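PhnB protein (Bacillus cereus, PDB 3OMS) is of unproven function but, as a PhnB-like member of the glyoxalase family, is a putative 3-demethylubiquinone-9 3-methyltransferase. Local coordinates at residues 123-126 against 130-133; 93-98 against 118-123; 55-60 against 66-71; 20-25 against 38-43. All blocks are in the same frame, centred on the assembly; numbering follows the deposited sequence. Where two conformers were deposited one is given.

Overall arrangement
The four contacts fall into two pairs, one for each four-stranded mixed sheet of the chain. Contacts 3 and 4 share the sheet of strands 37-42, 54-61, 64-70 and 11-17; their centres are about 6 Å apart, and backbone pairs such as Thr-58 O with Val-38 N connect them. Contacts 1 and 2 use the other sheet, have centres about 12 Å apart and share Trp-123 of strand 121-125. The pairs lie on opposite sides of the chain's centre: contacts 1 and 3 have centres about 19 Å apart, contacts 2 and 4 about 27 Å. Contacts 1, 2 and 3 also touch the second subunit; contact 4 does not.

Contact 1 (123-126 against 130-133)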
loop_
_atom_site.group_PDB
_atom_site.type_symbol
_atom_site.label_atom_id
_atom_site.label_comp_id
_atom_site.label_asym_id
_atom_site.label_seq_id
_atom_site.Cartn_x
_atom_site.Cartn_y
_atom_site.Cartn_z
ATOM N N TRP A 123 -12.905 -5.383 -8.112
ATOM C CA TRP A 123 -12.145 -5.328 -6.857
ATOM C C TRP A 123 -12.073 -6.749 -6.330
ATOM O O TRP A 123 -13.073 -7.456 -6.262
ATOM C CB TRP A 123 -12.843 -4.418 -5.839
ATOM C CG TRP A 123 -12.017 -3.974 -4.674
ATOM C CD1 TRP A 123 -10.886 -4.537 -4.193
ATOM C CD2 TRP A 123 -12.281 -2.838 -3.840
ATOM N NE1 TRP A 123 -10.443 -3.854 -3.082
ATOM C CE2 TRP A 123 -11.284 -2.803 -2.849
ATOM C CE3 TRP A 123 -13.259 -1.834 -3.850
ATOM C CZ2 TRP A 123 -11.205 -1.765 -1.887
ATOM C CZ3 TRP A 123 -13.209 -0.827 -2.862
ATOM C CH2 TRP A 123 -12.184 -0.810 -1.900
ATOM N N LEU A 124 -10.870 -7.186 -6.017
ATOM C CA LEU A 124 -10.671 -8.535 -5.496
ATOM C C LEU A 124 -9.540 -8.578 -4.498
ATOM O O LEU A 124 -8.773 -7.586 -4.369
ATOM C CB LEU A 124 -10.336 -9.483 -6.653
ATOM C CG LEU A 124 -9.186 -9.148 -7.634
ATOM C CD1 LEU A 124 -7.832 -9.444 -6.935
ATOM C CD2 LEU A 124 -9.325 -10.010 -8.900
ATOM N N ASN A 125 -9.450 -9.701 -3.785
ATOM C CA ASN A 125 -8.222 -10.094 -3.095
ATOM C C ASN A 125 -7.584 -11.219 -3.827
ATOM O O ASN A 125 -8.267 -12.148 -4.239
ATOM C CB ASN A 125 -8.523 -10.564 -1.667
ATOM C CG ASN A 125 -9.159 -9.491 -0.791
ATOM O OD1 ASN A 125 -9.995 -9.823 0.071
ATOM N ND2 ASN A 125 -8.726 -8.261 -0.908
ATOM N N ASP A 126 -6.283 -11.152 -4.066
ATOM C CA ASP A 126 -5.641 -12.244 -4.782
ATOM C C ASP A 126 -5.406 -13.448 -3.841
ATOM O O ASP A 126 -5.773 -13.441 -2.646
ATOM C CB ASP A 126 -4.385 -11.739 -5.503
ATOM C CG ASP A 126 -3.268 -11.369 -4.549
ATOM O OD1 ASP A 126 -3.359 -11.814 -3.370
ATOM O OD2 ASP A 126 -2.312 -10.685 -5.013
ATOM N N VAL A 130 -3.731 -10.064 -0.974
ATOM C CA VAL A 130 -3.460 -8.682 -1.369
ATOM C C VAL A 130 -4.632 -8.121 -2.179
ATOM O O VAL A 130 -5.150 -8.814 -3.080
ATOM C CB VAL A 130 -2.173 -8.547 -2.204
ATOM C CG1 VAL A 130 -2.013 -7.059 -2.746
ATOM C CG2 VAL A 130 -0.984 -8.945 -1.348
ATOM N N SER A 131 -5.110 -6.930 -1.803
ATOM C CA SER A 131 -6.331 -6.358 -2.418
ATOM C C SER A 131 -5.973 -5.469 -3.617
ATOM O O SER A 131 -5.129 -4.510 -3.522
ATOM C CB SER A 131 -7.085 -5.550 -1.405
ATOM O OG SER A 131 -8.442 -5.342 -1.756
ATOM N N TRP A 132 -6.643 -5.766 -4.729
ATOM C CA TRP A 132 -6.444 -5.079 -5.996
ATOM C C TRP A 132 -7.765 -4.527 -6.551
ATOM O O TRP A 132 -8.819 -5.221 -6.569
ATOM C CB TRP A 132 -5.908 -6.055 -7.019
ATOM C CG TRP A 132 -4.570 -6.648 -6.773
ATOM C CD1 TRP A 132 -4.305 -7.751 -6.036
ATOM C CD2 TRP A 132 -3.313 -6.215 -7.319
ATOM N NE1 TRP A 132 -2.972 -8.049 -6.089
ATOM C CE2 TRP A 132 -2.329 -7.108 -6.850
ATOM C CE3 TRP A 132 -2.930 -5.171 -8.160
ATOM C CZ2 TRP A 132 -0.977 -7.002 -7.203
ATOM C CZ3 TRP A 132 -1.578 -5.033 -8.474
ATOM C CH2 TRP A 132 -0.619 -5.965 -8.015
ATOM N N GLN A 133 -7.696 -3.279 -7.031
ATOM C CA GLN A 133 -8.810 -2.658 -7.737
ATOM C C GLN A 133 -8.313 -2.406 -9.140
ATOM O O GLN A 133 -7.157 -2.012 -9.374
ATOM C CB GLN A 133 -9.240 -1.309 -7.150
ATOM C CG GLN A 133 -9.787 -1.375 -5.724
ATOM C CD GLN A 133 -10.194 -0.010 -5.237
ATOM O OE1 GLN A 133 -11.070 0.637 -5.822
ATOM N NE2 GLN A 133 -9.541 0.459 -4.169
#
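Gln-133 lies flat under the indole of Trp-123, its amide stacked on the ring with the planes 11° apart. Its CG sits 3.4 Å from the centroid of the five-membered ring, almost on the ring normal, a CH-pi contact over the face; beyond it, the amide reaches across the six-membered ring to a hydrogen bond with Ser-84. Trp-123 takes up this place because CG is anti to the backbone N (chi1 -164°), and its edge is held as well, since NE1 gives a hydrogen bond to Ser-131 OG at 2.8 Å that lies in the ring plane. A wide, flat residue with one N-H suits such a spot, where Met-16 of the second subunit also packs on the ring.

The second indole, Trp-132, belongs to the other face with Leu-124, whose CD1 touches Trp-132 CB at 3.9 Å. Trp-132 NE1 donates to Asp-126 OD2 at 2.9 Å, from above the carboxylate plane. Asp-126 is well chosen for a turn: OD1 receives Val-130 N (3.0 Å) and Tyr-128 N, while OD2 is also bonded to Tyr-28 OH, so both oxygens of this buried carboxylate are supplied. Asp-126 N closes onto Val-130 O at 2.8 Å. Leu-124 and Trp-132 are an antiparallel hydrogen-bonded pair of the beta hairpin 121-125/131-136, whose strands are the inner two of a four-stranded mixed sheet in the glyoxalase-type fold.

Contact 2 (93-98 against 118-123)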
loop_
_atom_site.group_PDB
_atom_site.type_symbol
_atom_site.label_atom_id
_atom_site.label_comp_id
_atom_site.label_asym_id
_atom_site.label_seq_id
_atom_site.Cartn_x
_atom_site.Cartn_y
_atom_site.Cartn_z
ATOM N N GLU A 93 -8.882 -5.570 -23.086
ATOM C CA GLU A 93 -8.123 -6.805 -23.075
ATOM C C GLU A 93 -7.219 -6.894 -21.862
ATOM O O GLU A 93 -7.150 -7.939 -21.216
ATOM C CB GLU A 93 -7.289 -6.944 -24.334
ATOM C CG GLU A 93 -6.245 -8.065 -24.275
ATOM C CD GLU A 93 -5.673 -8.427 -25.653
ATOM O OE1 GLU A 93 -6.337 -8.156 -26.685
ATOM O OE2 GLU A 93 -4.553 -8.992 -25.690
ATOM N N GLU A 94 -6.514 -5.801 -21.552
ATOM C CA GLU A 94 -5.601 -5.837 -20.444
ATOM C C GLU A 94 -6.376 -6.050 -19.139
ATOM O O GLU A 94 -5.953 -6.840 -18.312
ATOM C CB GLU A 94 -4.776 -4.550 -20.362
ATOM C CG GLU A 94 -3.930 -4.436 -19.096
ATOM C CD GLU A 94 -3.388 -3.007 -18.830
ATOM O OE1 GLU A 94 -3.660 -2.048 -19.595
ATOM O OE2 GLU A 94 -2.749 -2.846 -17.794
ATOM N N ILE A 95 -7.468 -5.321 -18.928
ATOM C CA ILE A 95 -8.173 -5.403 -17.645
ATOM C C ILE A 95 -8.781 -6.802 -17.477
ATOM O O ILE A 95 -8.691 -7.412 -16.391
ATOM C CB ILE A 95 -9.213 -4.250 -17.410
ATOM C CG1 ILE A 95 -9.730 -4.339 -15.952
ATOM C CG2 ILE A 95 -10.424 -4.313 -18.415
ATOM C CD1 ILE A 95 -10.484 -3.071 -15.404
ATOM N N ASP A 96 -9.330 -7.344 -18.565
ATOM C CA ASP A 96 -9.920 -8.696 -18.566
ATOM C C ASP A 96 -8.881 -9.736 -18.191
ATOM O O ASP A 96 -9.131 -10.607 -17.339
ATOM C CB ASP A 96 -10.521 -9.052 -19.944
ATOM C CG ASP A 96 -11.810 -8.303 -20.230
ATOM O OD1 ASP A 96 -12.453 -7.738 -19.302
ATOM O OD2 ASP A 96 -12.198 -8.263 -21.420
ATOM N N THR A 97 -7.704 -9.631 -18.800
ATOM C CA THR A 97 -6.630 -10.583 -18.556
ATOM C C THR A 97 -6.058 -10.479 -17.156
ATOM O O THR A 97 -5.899 -11.495 -16.501
ATOM C CB THR A 97 -5.471 -10.420 -19.546
ATOM O OG1 THR A 97 -5.968 -10.626 -20.863
ATOM C CG2 THR A 97 -4.407 -11.479 -19.268
ATOM N N VAL A 98 -5.738 -9.272 -16.692
ATOM C CA VAL A 98 -5.133 -9.128 -15.391
ATOM C C VAL A 98 -6.124 -9.499 -14.280
ATOM O O VAL A 98 -5.761 -10.144 -13.302
ATOM C CB VAL A 98 -4.623 -7.693 -15.135
ATOM C CG1 VAL A 98 -3.953 -7.606 -13.818
ATOM C CG2 VAL A 98 -3.668 -7.227 -16.224
ATOM N N SER A 118 -18.109 3.759 -13.323
ATOM C CA SER A 118 -17.045 3.248 -14.205
ATOM C C SER A 118 -17.581 2.327 -15.293
ATOM O O SER A 118 -18.425 1.473 -15.023
ATOM C CB SER A 118 -16.023 2.439 -13.402
ATOM O OG SER A 118 -14.913 2.054 -14.214
ATOM N N LYS A 119 -17.043 2.468 -16.499
ATOM C CA LYS A 119 -17.403 1.561 -17.603
ATOM C C LYS A 119 -16.944 0.130 -17.309
ATOM O O LYS A 119 -17.586 -0.845 -17.705
ATOM C CB LYS A 119 -16.818 2.040 -18.946
ATOM C CG LYS A 119 -15.291 1.849 -19.169
ATOM C CD LYS A 119 -14.882 2.257 -20.634
ATOM C CE LYS A 119 -14.207 3.657 -20.690
ATOM N NZ LYS A 119 -14.321 4.291 -22.052
ATOM N N LYS A 120 -15.818 0.025 -16.616
ATOM C CA LYS A 120 -15.236 -1.274 -16.332
ATOM C C LYS A 120 -14.375 -1.183 -15.079
ATOM O O LYS A 120 -13.332 -0.532 -15.082
ATOM C CB LYS A 120 -14.404 -1.749 -17.502
ATOM C CG LYS A 120 -14.072 -3.219 -17.485
ATOM C CD LYS A 120 -15.013 -4.060 -18.304
ATOM C CE LYS A 120 -14.493 -5.498 -18.345
ATOM N NZ LYS A 120 -15.017 -6.348 -19.461
ATOM N N PHE A 121 -14.818 -1.882 -14.040
ATOM C CA PHE A 121 -14.172 -1.872 -12.717
ATOM C C PHE A 121 -14.378 -3.185 -11.991
ATOM O O PHE A 121 -15.443 -3.824 -12.104
ATOM C CB PHE A 121 -14.749 -0.761 -11.847
ATOM C CG PHE A 121 -14.252 -0.772 -10.422
ATOM C CD1 PHE A 121 -13.066 -0.110 -10.088
ATOM C CD2 PHE A 121 -14.988 -1.400 -9.413
ATOM C CE1 PHE A 121 -12.592 -0.084 -8.760
ATOM C CE2 PHE A 121 -14.528 -1.384 -8.084
ATOM C CZ PHE A 121 -13.324 -0.709 -7.760
ATOM N N GLY A 122 -13.371 -3.587 -11.229
ATOM C CA GLY A 122 -13.517 -4.723 -10.328
ATOM C C GLY A 122 -12.606 -4.605 -9.146
ATOM O O GLY A 122 -11.603 -3.850 -9.175
ATOM N N TRP A 123 -12.905 -5.383 -8.112
ATOM C CA TRP A 123 -12.145 -5.328 -6.857
ATOM C C TRP A 123 -12.073 -6.749 -6.330
ATOM O O TRP A 123 -13.073 -7.456 -6.262
ATOM C CB TRP A 123 -12.843 -4.418 -5.839
ATOM C CG TRP A 123 -12.017 -3.974 -4.674
ATOM C CD1 TRP A 123 -10.886 -4.537 -4.193
ATOM C CD2 TRP A 123 -12.281 -2.838 -3.840
ATOM N NE1 TRP A 123 -10.443 -3.854 -3.082
ATOM C CE2 TRP A 123 -11.284 -2.803 -2.849
ATOM C CE3 TRP A 123 -13.259 -1.834 -3.850
ATOM C CZ2 TRP A 123 -11.205 -1.765 -1.887
ATOM C CZ3 TRP A 123 -13.209 -0.827 -2.862
ATOM C CH2 TRP A 123 -12.184 -0.810 -1.900
#
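Lys-120 NZ is gripped by two carboxylates of helix 92-103: it makes a salt bridge to Asp-96 OD1 at 2.9 Å, using the syn lone pair of that oxygen, and a second to Glu-92. The two acids sit four residues apart on the helix and bring like charges close together, so the ammonium between them probably relieves their mutual repulsion. The Lys-120 and Asp-96 side chains meet at about a right angle. What carries the amine to the helix is the shape of the lysine: its chain sets out on the side opposite the backbone N (chi1 -164°), then bends at chi2 (96°) before running on extended.

The long aliphatic part of lysine is useful here too. Its CG packs on Ile-95 CG2 at 3.9 Å, and the Ile-95 CD1 methyl comes 3.8 Å from Lys-120 O, a carbonyl that is hydrogen-bonded to Thr-135 OG1. Ile-95 is thus a branched apolar residue on the buried side of the helix, while Asp-96, next to it, keeps its charge at the partly exposed margin. At the corner of the chain, Ser-118 OG accepts from Lys-120 N at 3.3 Å, an ST turn.

Leu-112, in a loop, touches Ile-95, Asp-96 and Lys-120, while Leu-134 and Cys-89 bring strands 131-136 and 83-89 against Ile-95 of the helix.

Contact 3 (55-60 against 66-71); sequences IHATFT and FMCIDS
The face of the Phe-59 ring receives Phe-66 CB, which stands 3.7 Å from the ring centroid, displaced toward the rim; the closest ring atom, Phe-59 CZ, is 3.5 Å from that CB. Phe-59 can lie over the neighbouring strand because CG is placed between the backbone N and the carbonyl carbon (chi1 60°). The Phe-66 ring leads away from it instead, and the two rings meet obliquely. Further along the same face, Cys-68 SG is 4.0 Å from Phe-59 CE2 and as close to the small Ala-57 CB, so that thiol and methyl pack together beside the ring. Met-25 of helix 21-29 packs on Ala-57, Phe-59 and Cys-68 alike, which suits the apolar nature of this face.

The two strands form an antiparallel beta hairpin in the middle of a mixed four-stranded sheet, flanked by strands 37-42 and 11-17. Ala-57 with Cys-68 and Phe-59 with Phe-66 are hydrogen-bonded pairs; the shortest bond runs from Phe-66 N to Phe-59 O at 2.7 Å. Between them, the non-hydrogen-bonded pair Thr-58 and Met-67 (a selenomethionine) faces the other way, with Thr-58 OG1 3.9 Å from Met-67 CG. Ile-11 and Tyr-86 of the second subunit pack on Phe-66 and Met-67 respectively.

At the far end the ladder opens. Ile-55 and His-56 form a classic beta bulge opposite Ser-41, and Ile-69 CG2 nestles against Ile-55 O. A water lies 2.9 Å from Ile-55 O and 2.8 Å from Asp-70 O, between the parting strands.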
loop_
_atom_site.group_PDB
_atom_site.type_symbol
_atom_site.label_atom_id
_atom_site.label_comp_id
_atom_site.label_asym_id
_atom_site.label_seq_id
_atom_site.Cartn_x
_atom_site.Cartn_y
_atom_site.Cartn_z
ATOM N N ILE A 55 14.582 -12.500 2.737
ATOM C CA ILE A 55 15.010 -11.490 3.677
ATOM C C ILE A 55 14.471 -10.120 3.251
ATOM O O ILE A 55 13.796 -9.417 4.014
ATOM C CB ILE A 55 16.550 -11.379 3.761
ATOM C CG1 ILE A 55 17.220 -12.715 4.121
ATOM C CG2 ILE A 55 16.956 -10.334 4.800
ATOM C CD1 ILE A 55 18.798 -12.623 4.105
ATOM N N HIS A 56 14.803 -9.738 2.018
ATOM C CA HIS A 56 14.293 -8.518 1.413
ATOM C C HIS A 56 14.362 -8.697 -0.094
ATOM O O HIS A 56 15.279 -9.362 -0.584
ATOM C CB HIS A 56 15.080 -7.280 1.887
ATOM C CG HIS A 56 16.546 -7.308 1.567
ATOM N ND1 HIS A 56 17.045 -6.974 0.324
ATOM C CD2 HIS A 56 17.623 -7.595 2.338
ATOM C CE1 HIS A 56 18.363 -7.073 0.339
ATOM N NE2 HIS A 56 18.740 -7.447 1.549
ATOM N N ALA A 57 13.396 -8.120 -0.797
ATOM C CA ALA A 57 13.397 -8.085 -2.264
ATOM C C ALA A 57 12.766 -6.790 -2.755
ATOM O O ALA A 57 11.822 -6.258 -2.122
ATOM C CB ALA A 57 12.652 -9.309 -2.845
ATOM N N THR A 58 13.292 -6.284 -3.878
ATOM C CA THR A 58 12.768 -5.103 -4.571
ATOM C C THR A 58 12.393 -5.530 -5.957
ATOM O O THR A 58 13.116 -6.276 -6.602
ATOM C CB THR A 58 13.787 -3.976 -4.648
ATOM O OG1 THR A 58 14.094 -3.545 -3.321
ATOM C CG2 THR A 58 13.309 -2.774 -5.544
ATOM N N PHE A 59 11.223 -5.084 -6.416
ATOM C CA PHE A 59 10.771 -5.370 -7.775
ATOM C C PHE A 59 10.035 -4.194 -8.311
ATOM O O PHE A 59 9.574 -3.337 -7.537
ATOM C CB PHE A 59 9.879 -6.606 -7.820
ATOM C CG PHE A 59 8.632 -6.517 -7.001
ATOM C CD1 PHE A 59 7.361 -6.427 -7.619
ATOM C CD2 PHE A 59 8.682 -6.653 -5.599
ATOM C CE1 PHE A 59 6.190 -6.413 -6.854
ATOM C CE2 PHE A 59 7.493 -6.600 -4.839
ATOM C CZ PHE A 59 6.251 -6.485 -5.474
ATOM N N THR A 60 9.871 -4.136 -9.633
ATOM C CA THR A 60 9.103 -3.062 -10.225
ATOM C C THR A 60 7.778 -3.625 -10.800
ATOM O O THR A 60 7.704 -4.776 -11.222
ATOM C CB THR A 60 9.860 -2.354 -11.326
ATOM O OG1 THR A 60 10.242 -3.327 -12.329
ATOM C CG2 THR A 60 11.066 -1.609 -10.772
ATOM N N PHE A 66 8.447 -1.594 -5.795
ATOM C CA PHE A 66 7.783 -2.194 -4.639
ATOM C C PHE A 66 8.823 -2.995 -3.865
ATOM O O PHE A 66 9.840 -3.404 -4.425
ATOM C CB PHE A 66 6.625 -3.064 -5.087
ATOM C CG PHE A 66 5.500 -2.261 -5.666
ATOM C CD1 PHE A 66 4.404 -1.880 -4.852
ATOM C CD2 PHE A 66 5.565 -1.788 -6.959
ATOM C CE1 PHE A 66 3.417 -1.097 -5.351
ATOM C CE2 PHE A 66 4.552 -0.989 -7.477
ATOM C CZ PHE A 66 3.478 -0.630 -6.677
HETATM N N MSE A 67 8.605 -3.158 -2.561
HETATM C CA MSE A 67 9.426 -4.003 -1.748
HETATM C C MSE A 67 8.592 -5.101 -1.112
HETATM O O MSE A 67 7.374 -4.936 -0.820
HETATM C CB MSE A 67 10.116 -3.162 -0.691
HETATM C CG MSE A 67 11.137 -2.216 -1.240
HETATM SE SE MSE A 67 11.594 -0.873 0.079
HETATM C CE MSE A 67 12.702 -1.937 1.198
ATOM N N CYS A 68 9.235 -6.244 -0.855
ATOM C CA CYS A 68 8.586 -7.284 -0.038
ATOM C C CYS A 68 9.585 -8.029 0.783
ATOM O O CYS A 68 10.792 -7.969 0.545
ATOM C CB CYS A 68 7.743 -8.243 -0.914
ATOM S SG CYS A 68 8.727 -9.229 -2.078
ATOM N N ILE A 69 9.067 -8.682 1.833
ATOM C CA ILE A 69 9.814 -9.601 2.642
ATOM C C ILE A 69 8.947 -10.814 2.983
ATOM O O ILE A 69 7.725 -10.731 2.882
ATOM C CB ILE A 69 10.269 -8.983 3.993
ATOM C CG1 ILE A 69 9.057 -8.750 4.928
ATOM C CG2 ILE A 69 11.095 -7.696 3.805
ATOM C CD1 ILE A 69 9.400 -8.179 6.290
ATOM N N ASP A 70 9.598 -11.900 3.447
ATOM C CA ASP A 70 8.943 -12.978 4.194
ATOM C C ASP A 70 9.288 -12.756 5.643
ATOM O O ASP A 70 10.473 -12.873 6.070
ATOM C CB ASP A 70 9.425 -14.362 3.749
ATOM C CG ASP A 70 8.842 -14.792 2.440
ATOM O OD1 ASP A 70 7.633 -14.622 2.236
ATOM O OD2 ASP A 70 9.584 -15.374 1.607
ATOM N N SER A 71 8.275 -12.382 6.417
ATOM C CA SER A 71 8.457 -12.179 7.844
ATOM C C SER A 71 9.029 -13.418 8.590
ATOM O O SER A 71 8.515 -14.520 8.454
ATOM C CB SER A 71 7.137 -11.798 8.500
ATOM O OG SER A 71 7.389 -11.610 9.877
HETATM O O HOH W 1 12.580 -10.977 6.112
#

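Contact 4 (20-25 against 38-43); sequences KAEEAM and VSISRY
Arg-42 holds the carboxylate of Glu-22 side-on with two nitrogens, one for each oxygen. Its NE donates to Glu-22 OE1 at 2.8 Å along an almost straight N-H line (177°), and its NH2 to OE2 at 2.7 Å. Both oxygens lie near the guanidinium plane, yet the carboxylate is twisted by 30°, which leaves NH2 above the carboxylate plane at OE2. Both oxygens of Glu-22 are therefore supplied by the one guanidinium. With chi1 at -175° and the chain beyond extended, Glu-22 stretches from the helix to the strand; arginine offers the matching pair of N-H groups from there.

Under the salt bridge, Ile-40 CD1 meets Glu-22 CD at 3.5 Å and the methyl CE of Met-25, a selenomethionine, at 3.7 Å, so Ile-40 CD1 bridges the ion pair and the apolar end of Met-25. Backbone polar atoms of the helix have partners too: Ala-21 N gives to Asp-70 OD1, Ala-24 N to Lys-20 O, and Glu-22 O accepts from Asn-26 ND2.

The arrangement is that of a helix packed on one face of a mixed sheet, its first turn roughly antiparallel to the outermost strand 37-42 and tied to it by an ion pair, as fits the glyoxalase fold with its beta-alpha-beta-beta-beta modules.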
loop_
_atom_site.group_PDB
_atom_site.type_symbol
_atom_site.label_atom_id
_atom_site.label_comp_id
_atom_site.label_asym_id
_atom_site.label_seq_id
_atom_site.Cartn_x
_atom_site.Cartn_y
_atom_site.Cartn_z
ATOM N N LYS A 20 5.523 -16.643 1.116
ATOM C CA LYS A 20 5.139 -16.600 -0.293
ATOM C C LYS A 20 5.687 -15.389 -1.094
ATOM O O LYS A 20 5.255 -15.180 -2.234
ATOM C CB LYS A 20 3.610 -16.630 -0.394
ATOM C CG LYS A 20 2.951 -17.848 0.335
ATOM C CD LYS A 20 2.682 -18.937 -0.606
ATOM C CE LYS A 20 2.009 -20.164 0.118
ATOM N NZ LYS A 20 2.579 -21.408 -0.426
ATOM N N ALA A 21 6.613 -14.614 -0.519
ATOM C CA ALA A 21 7.056 -13.358 -1.151
ATOM C C ALA A 21 7.567 -13.626 -2.573
ATOM O O ALA A 21 7.219 -12.932 -3.527
ATOM C CB ALA A 21 8.150 -12.652 -0.324
ATOM N N GLU A 22 8.444 -14.623 -2.698
ATOM C CA GLU A 22 9.129 -14.839 -3.962
ATOM C C GLU A 22 8.120 -15.303 -5.016
ATOM O O GLU A 22 8.114 -14.781 -6.146
ATOM C CB GLU A 22 10.277 -15.823 -3.826
ATOM C CG GLU A 22 11.068 -15.949 -5.176
ATOM C CD GLU A 22 12.403 -16.620 -5.059
ATOM O OE1 GLU A 22 12.818 -17.004 -3.931
ATOM O OE2 GLU A 22 13.070 -16.751 -6.116
ATOM N N GLU A 23 7.258 -16.270 -4.650
ATOM C CA GLU A 23 6.219 -16.712 -5.564
ATOM C C GLU A 23 5.319 -15.537 -5.980
ATOM O O GLU A 23 4.944 -15.397 -7.145
ATOM C CB GLU A 23 5.385 -17.814 -4.902
ATOM C CG GLU A 23 4.319 -18.466 -5.782
ATOM C CD GLU A 23 3.381 -19.323 -4.904
ATOM O OE1 GLU A 23 3.865 -20.305 -4.328
ATOM O OE2 GLU A 23 2.218 -18.970 -4.734
ATOM N N ALA A 24 4.971 -14.700 -5.011
ATOM C CA ALA A 24 4.062 -13.586 -5.244
ATOM C C ALA A 24 4.661 -12.590 -6.184
ATOM O O ALA A 24 4.024 -12.164 -7.175
ATOM C CB ALA A 24 3.695 -12.898 -3.892
HETATM N N MSE A 25 5.939 -12.260 -5.940
HETATM C CA MSE A 25 6.662 -11.359 -6.811
HETATM C C MSE A 25 6.791 -11.865 -8.234
HETATM O O MSE A 25 6.597 -11.125 -9.202
HETATM C CB MSE A 25 8.070 -11.144 -6.230
HETATM C CG MSE A 25 8.856 -10.097 -6.801
HETATM SE SE MSE A 25 10.294 -9.683 -5.444
HETATM C CE MSE A 25 11.072 -11.499 -5.341
ATOM N N VAL A 38 14.240 -6.842 -9.202
ATOM C CA VAL A 38 15.469 -6.031 -9.161
ATOM C C VAL A 38 16.560 -6.699 -8.309
ATOM O O VAL A 38 17.722 -6.849 -8.744
ATOM C CB VAL A 38 15.195 -4.560 -8.660
ATOM C CG1 VAL A 38 16.521 -3.809 -8.467
ATOM C CG2 VAL A 38 14.320 -3.808 -9.697
ATOM N N SER A 39 16.188 -7.052 -7.077
ATOM C CA SER A 39 17.117 -7.636 -6.105
ATOM C C SER A 39 16.375 -8.578 -5.196
ATOM O O SER A 39 15.183 -8.363 -4.904
ATOM C CB SER A 39 17.812 -6.557 -5.272
ATOM O OG SER A 39 16.902 -5.749 -4.543
ATOM N N ILE A 40 17.055 -9.616 -4.729
ATOM C CA ILE A 40 16.405 -10.563 -3.798
ATOM C C ILE A 40 17.473 -11.203 -2.941
ATOM O O ILE A 40 18.499 -11.671 -3.472
ATOM C CB ILE A 40 15.582 -11.648 -4.561
ATOM C CG1 ILE A 40 14.994 -12.698 -3.588
ATOM C CG2 ILE A 40 16.473 -12.351 -5.635
ATOM C CD1 ILE A 40 13.881 -13.565 -4.182
ATOM N N SER A 41 17.300 -11.167 -1.618
ATOM C CA SER A 41 18.167 -11.945 -0.722
ATOM C C SER A 41 17.294 -12.898 0.088
ATOM O O SER A 41 16.157 -12.562 0.448
ATOM C CB SER A 41 18.989 -11.046 0.199
ATOM O OG SER A 41 18.150 -10.075 0.783
ATOM N N ARG A 42 17.821 -14.106 0.317
ATOM C CA ARG A 42 17.096 -15.215 0.935
ATOM C C ARG A 42 17.852 -15.733 2.140
ATOM O O ARG A 42 19.079 -15.739 2.141
ATOM C CB ARG A 42 16.978 -16.367 -0.051
ATOM C CG ARG A 42 16.305 -16.004 -1.348
ATOM C CD ARG A 42 16.081 -17.234 -2.199
ATOM N NE ARG A 42 15.557 -16.890 -3.518
ATOM C CZ ARG A 42 16.312 -16.559 -4.571
ATOM N NH1 ARG A 42 17.627 -16.483 -4.456
ATOM N NH2 ARG A 42 15.744 -16.281 -5.750
ATOM N N TYR A 43 17.108 -16.198 3.142
ATOM C CA TYR A 43 17.690 -16.675 4.374
ATOM C C TYR A 43 18.465 -17.943 4.087
ATOM O O TYR A 43 17.957 -18.838 3.394
ATOM C CB TYR A 43 16.602 -16.952 5.427
ATOM C CG TYR A 43 16.059 -15.689 6.054
ATOM C CD1 TYR A 43 16.825 -14.964 6.979
ATOM C CD2 TYR A 43 14.825 -15.190 5.676
ATOM C CE1 TYR A 43 16.337 -13.823 7.554
ATOM C CE2 TYR A 43 14.322 -14.032 6.233
ATOM C CZ TYR A 43 15.081 -13.359 7.172
ATOM O OH TYR A 43 14.575 -12.207 7.705
#